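Local coordinates for protein putative alpha-L-fucosidase (Bacteroides thetaiotaomicron VPI-5482, PDB 3GZA) that probably hydrolyses alpha-L-fucosidic linkages, as expected of a glycoside hydrolase family 29 enzyme built on a TIM-barrel catalytic domain, at residues R154-W157 / Y158-C162; D301-E304 / K305-R309. All coordinates share one frame; numbering follows the deposited sequence.

Overall arrangement
Following the chain from the N terminus, interaction 1 comes first, within helix 148-171, between strands 143-144 and 178-181. Interaction 2 lies far downstream, where helix 296-304 ends and the chain turns toward strand 312-317, which pairs in parallel with strand 22-26 in the TIM-barrel sheet. Both contacts are local and close no long loop; they follow in series, neither nested nor crossed. Their centres are about 40 Å apart, on opposite sides of the chain's centre. Residues 154-162 join their helix to neighbouring loops and the second subunit, whereas residues 301-309 join the end of helix 296-304 to helix 327-344 and to strand 409-418 of the beta sheet that follows.

Interaction 1. Residues R154-W157 / Y158-C162; sequences RQAW and YKRLC. With EDO (1,2-ethanediol), chain K.
The guanidinium of Arg160 lies flat over the backbone carbonyl of Ala156, whose O sits 3.5 Å from the guanidinium plane beneath its centre, while O1 of a bound 1,2-ethanediol approaches the same group at its edge. Trp157 CZ3 lies 3.9 Å above one face of the Arg154 guanidinium, offset toward the rim, and Cys162 SG stands 3.3 Å above one face of the Tyr158 ring. The bend at chi3 (-68°) turns the end of Arg160 back along the helix, bringing NH1 within 3.8 Å of Ala156 CB; NH2 forms a salt bridge with Glu49 of the second subunit. The indole of Trp157 has Arg154 O in plane at its edge, and its CH2 meets Leu161 CD2 at 4.2 Å, the two side chains running side by side in the same direction. CE3 of the indole also lies 4.1 Å from Tyr158 CB, on the same side of the ring as Leu161. Trp157 NE1 makes a weak, bent hydrogen bond of 3.2 Å (132°) to O2 of the diol, probably a crystallisation component, which also binds Glu49 of the second subunit and Lys164. These side chains ride on consecutive turns of alpha-helix 148-171 in the TIM-barrel domain, where successive i to i+4 bonds include Leu161 N to Trp157 O at 2.8 Å. Gln155 and Lys159 cross, and their polar ends reach adjacent residues, Gln155 NE2 bonding to Asp191 O and Lys159 NZ to Ala190 O; the Gln155 amide also binds Ala144 N and Phe142 O. Tyr158 directs OH to Ile131 O, while Arg154 bonds to Leu137 O of its own chain and to Leu136 O of the second subunit.

Interaction 2. Residues D301-E304 / K305-R309; sequences DKYE and KSVGR
With CG anti to the backbone N, chi1 of 178° in Asp301 places the carboxylate beside the end of Lys305, whose chain extends from CG and crosses it so that NZ meets OD1. The salt bridge is short, 2.6 Å, and uses the syn lone pair of OD1. In Ser306, chi1 of 50° sets OG between the backbone N and the carbonyl carbon, and from there the hydroxyl donates to Lys302 O at 2.7 Å from above the carbonyl plane. That carbonyl also receives a weak bond from Lys305 N, whose other bond, the i to i+4 helical one, goes to Asp301 O at 3.1 Å. Tyr303 O takes two donors along different directions: Gly308 N lies in the carbonyl plane, whereas Ser306 N comes from above it, 69° out. Val307 crosses one face of the Tyr303 ring in a CH-pi contact, CB standing 4.1 Å from the ring centroid, and CG2 touches CE1 at 3.7 Å. Lys305 CG rests 3.6 Å from the guanidinium plane of Arg309, over the centre of that group, while Arg309 NH1 binds Val227 O. Around these residues, Tyr303 packs on Ile340 and Phe344 of helix 327-344 and on Ile410, and Glu304 forms a salt bridge with Arg343 and a hydrogen bond with Tyr370. The helix ends at Glu304, and the type I turn from Ser306 to Arg309 leads to strand 312-317 of the TIM barrel, with Ser306 OG and the backbone N of Lys305, Ser306 and Gly308 bonded to carbonyls of the last helical turn.

Interaction 1. Residues R154-W157 / Y158-C162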
loop_
_atom_site.group_PDB
_atom_site.type_symbol
_atom_site.label_atom_id
_atom_site.label_comp_id
_atom_site.label_asym_id
_atom_site.label_seq_id
_atom_site.Cartn_x
_atom_site.Cartn_y
_atom_site.Cartn_z
ATOM N N ARG A 154 -4.764 1.606 14.666
ATOM C CA ARG A 154 -4.357 2.044 13.348
ATOM C C ARG A 154 -3.651 3.393 13.426
ATOM O O ARG A 154 -2.650 3.631 12.727
ATOM C CB ARG A 154 -5.561 2.046 12.397
ATOM C CG ARG A 154 -5.134 2.335 11.008
ATOM C CD ARG A 154 -6.288 2.100 10.004
ATOM N NE ARG A 154 -5.921 2.340 8.616
ATOM C CZ ARG A 154 -5.287 1.466 7.840
ATOM N NH1 ARG A 154 -4.929 0.275 8.292
ATOM N NH2 ARG A 154 -5.026 1.808 6.596
ATOM N N GLN A 155 -4.105 4.279 14.300
ATOM C CA GLN A 155 -3.424 5.549 14.428
ATOM C C GLN A 155 -1.985 5.324 14.949
ATOM O O GLN A 155 -1.052 5.984 14.460
ATOM C CB GLN A 155 -4.178 6.444 15.379
ATOM C CG GLN A 155 -3.678 7.864 15.389
ATOM C CD GLN A 155 -4.064 8.605 14.154
ATOM O OE1 GLN A 155 -5.226 8.455 13.692
ATOM N NE2 GLN A 155 -3.162 9.489 13.658
ATOM N N ALA A 156 -1.821 4.398 15.903
ATOM C CA ALA A 156 -0.485 4.110 16.495
ATOM C C ALA A 156 0.427 3.582 15.378
ATOM O O ALA A 156 1.610 3.929 15.271
ATOM C CB ALA A 156 -0.603 3.134 17.628
ATOM N N TRP A 157 -0.113 2.689 14.562
ATOM C CA TRP A 157 0.621 2.120 13.425
ATOM C C TRP A 157 1.001 3.176 12.406
ATOM O O TRP A 157 2.142 3.213 11.941
ATOM C CB TRP A 157 -0.211 0.988 12.790
ATOM C CG TRP A 157 0.328 0.568 11.455
ATOM C CD1 TRP A 157 1.346 -0.312 11.216
ATOM C CD2 TRP A 157 -0.118 1.011 10.180
ATOM N NE1 TRP A 157 1.592 -0.397 9.875
ATOM C CE2 TRP A 157 0.686 0.378 9.225
ATOM C CE3 TRP A 157 -1.130 1.874 9.753
ATOM C CZ2 TRP A 157 0.504 0.581 7.857
ATOM C CZ3 TRP A 157 -1.292 2.058 8.391
ATOM C CH2 TRP A 157 -0.482 1.385 7.490
ATOM N N TYR A 158 0.054 4.045 12.052
ATOM C CA TYR A 158 0.294 5.076 11.098
ATOM C C TYR A 158 1.387 6.035 11.599
ATOM O O TYR A 158 2.266 6.449 10.836
ATOM C CB TYR A 158 -0.991 5.822 10.715
ATOM C CG TYR A 158 -0.738 6.897 9.694
ATOM C CD1 TYR A 158 -0.382 6.563 8.387
ATOM C CD2 TYR A 158 -0.873 8.262 10.004
ATOM C CE1 TYR A 158 -0.152 7.558 7.417
ATOM C CE2 TYR A 158 -0.653 9.240 9.075
ATOM C CZ TYR A 158 -0.282 8.902 7.755
ATOM O OH TYR A 158 -0.057 9.906 6.812
ATOM N N LYS A 159 1.326 6.399 12.868
ATOM C CA LYS A 159 2.373 7.234 13.421
ATOM C C LYS A 159 3.767 6.576 13.242
ATOM O O LYS A 159 4.725 7.248 12.874
ATOM C CB LYS A 159 2.089 7.523 14.899
ATOM C CG LYS A 159 0.937 8.544 15.078
ATOM C CD LYS A 159 0.254 8.591 16.431
ATOM C CE LYS A 159 1.157 8.910 17.550
ATOM N NZ LYS A 159 0.308 9.009 18.810
ATOM N N ARG A 160 3.857 5.290 13.532
ATOM C CA ARG A 160 5.134 4.587 13.345
ATOM C C ARG A 160 5.514 4.547 11.899
ATOM O O ARG A 160 6.689 4.648 11.574
ATOM C CB ARG A 160 5.093 3.167 13.942
ATOM C CG ARG A 160 5.122 3.141 15.487
ATOM C CD ARG A 160 5.223 1.729 15.995
ATOM N NE ARG A 160 4.042 0.934 15.754
ATOM C CZ ARG A 160 2.983 0.890 16.571
ATOM N NH1 ARG A 160 2.922 1.592 17.708
ATOM N NH2 ARG A 160 1.962 0.164 16.236
ATOM N N LEU A 161 4.546 4.353 11.002
ATOM C CA LEU A 161 4.854 4.300 9.563
ATOM C C LEU A 161 5.485 5.625 9.158
ATOM O O LEU A 161 6.507 5.684 8.441
ATOM C CB LEU A 161 3.584 4.065 8.757
ATOM C CG LEU A 161 3.759 4.169 7.234
ATOM C CD1 LEU A 161 4.670 3.062 6.610
ATOM C CD2 LEU A 161 2.406 4.227 6.508
ATOM N N CYS A 162 4.876 6.714 9.625
ATOM C CA CYS A 162 5.381 8.047 9.290
ATOM C C CYS A 162 6.757 8.277 9.863
ATOM O O CYS A 162 7.658 8.816 9.184
ATOM C CB CYS A 162 4.423 9.110 9.790
ATOM S SG CYS A 162 2.847 9.100 8.863
HETATM C C1 EDO K . 4.695 0.868 11.180
HETATM O O1 EDO K . 5.776 0.217 11.956
HETATM C C2 EDO K . 5.130 0.640 9.700
HETATM O O2 EDO K . 4.687 -0.587 9.192
#

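Interaction 2. Residues D301-E304 / K305-R309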
loop_
_atom_site.group_PDB
_atom_site.type_symbol
_atom_site.label_atom_id
_atom_site.label_comp_id
_atom_site.label_asym_id
_atom_site.label_seq_id
_atom_site.Cartn_x
_atom_site.Cartn_y
_atom_site.Cartn_z
ATOM N N ASP A 301 7.458 42.391 -8.194
ATOM C CA ASP A 301 6.658 43.014 -7.124
ATOM C C ASP A 301 6.705 42.049 -5.913
ATOM O O ASP A 301 6.961 42.470 -4.768
ATOM C CB ASP A 301 5.213 43.188 -7.648
ATOM C CG ASP A 301 4.229 43.794 -6.622
ATOM O OD1 ASP A 301 4.539 44.820 -5.986
ATOM O OD2 ASP A 301 3.069 43.259 -6.503
ATOM N N LYS A 302 6.515 40.750 -6.158
ATOM C CA LYS A 302 6.533 39.785 -5.054
ATOM C C LYS A 302 7.896 39.698 -4.405
ATOM O O LYS A 302 8.002 39.650 -3.163
ATOM C CB LYS A 302 6.021 38.425 -5.498
ATOM C CG LYS A 302 4.541 38.464 -5.913
ATOM C CD LYS A 302 4.065 37.115 -6.383
ATOM C CE LYS A 302 2.604 37.218 -6.869
ATOM N NZ LYS A 302 1.738 37.985 -5.927
ATOM N N TYR A 303 8.946 39.644 -5.206
ATOM C CA TYR A 303 10.324 39.627 -4.670
ATOM C C TYR A 303 10.551 40.794 -3.712
ATOM O O TYR A 303 11.070 40.612 -2.588
ATOM C CB TYR A 303 11.308 39.712 -5.867
ATOM C CG TYR A 303 12.780 39.736 -5.445
ATOM C CD1 TYR A 303 13.444 38.564 -5.144
ATOM C CD2 TYR A 303 13.478 40.919 -5.376
ATOM C CE1 TYR A 303 14.764 38.565 -4.742
ATOM C CE2 TYR A 303 14.789 40.934 -5.003
ATOM C CZ TYR A 303 15.416 39.772 -4.690
ATOM O OH TYR A 303 16.759 39.783 -4.292
ATOM N N GLU A 304 10.165 41.996 -4.127
ATOM C CA GLU A 304 10.402 43.185 -3.288
ATOM C C GLU A 304 9.565 43.160 -2.006
ATOM O O GLU A 304 9.936 43.762 -1.000
ATOM C CB GLU A 304 10.147 44.477 -4.095
ATOM C CG GLU A 304 11.174 44.653 -5.207
ATOM C CD GLU A 304 11.048 45.934 -5.961
ATOM O OE1 GLU A 304 10.268 46.827 -5.566
ATOM O OE2 GLU A 304 11.764 46.078 -6.965
ATOM N N LYS A 305 8.439 42.457 -2.047
ATOM C CA LYS A 305 7.538 42.362 -0.899
ATOM C C LYS A 305 7.695 41.066 -0.122
ATOM O O LYS A 305 6.853 40.706 0.667
ATOM C CB LYS A 305 6.077 42.624 -1.330
ATOM C CG LYS A 305 5.837 44.056 -1.799
ATOM C CD LYS A 305 4.479 44.281 -2.471
ATOM C CE LYS A 305 4.283 45.789 -2.899
ATOM N NZ LYS A 305 3.269 45.951 -4.006
ATOM N N SER A 306 8.789 40.339 -0.340
ATOM C CA SER A 306 9.100 39.123 0.397
ATOM C C SER A 306 10.534 39.257 0.811
ATOM O O SER A 306 10.771 39.676 1.933
ATOM C CB SER A 306 8.853 37.824 -0.375
ATOM O OG SER A 306 9.445 37.859 -1.661
ATOM N N VAL A 307 11.469 38.989 -0.111
ATOM C CA VAL A 307 12.886 39.144 0.160
ATOM C C VAL A 307 13.168 40.573 0.665
ATOM O O VAL A 307 13.977 40.785 1.573
ATOM C CB VAL A 307 13.717 38.823 -1.078
ATOM C CG1 VAL A 307 15.256 39.104 -0.813
ATOM C CG2 VAL A 307 13.443 37.351 -1.543
ATOM N N GLY A 308 12.483 41.573 0.117
ATOM C CA GLY A 308 12.645 42.968 0.561
ATOM C C GLY A 308 11.911 43.393 1.812
ATOM O O GLY A 308 11.977 44.554 2.223
ATOM N N ARG A 309 11.198 42.435 2.394
ATOM C CA ARG A 309 10.460 42.562 3.648
ATOM C C ARG A 309 10.908 41.459 4.646
ATOM O O ARG A 309 10.144 41.032 5.495
ATOM C CB ARG A 309 8.934 42.502 3.420
ATOM C CG ARG A 309 8.381 43.698 2.782
ATOM C CD ARG A 309 6.876 43.623 2.609
ATOM N NE ARG A 309 6.381 44.833 1.966
ATOM C CZ ARG A 309 5.104 45.016 1.638
ATOM N NH1 ARG A 309 4.199 44.103 1.895
ATOM N NH2 ARG A 309 4.737 46.118 1.027
#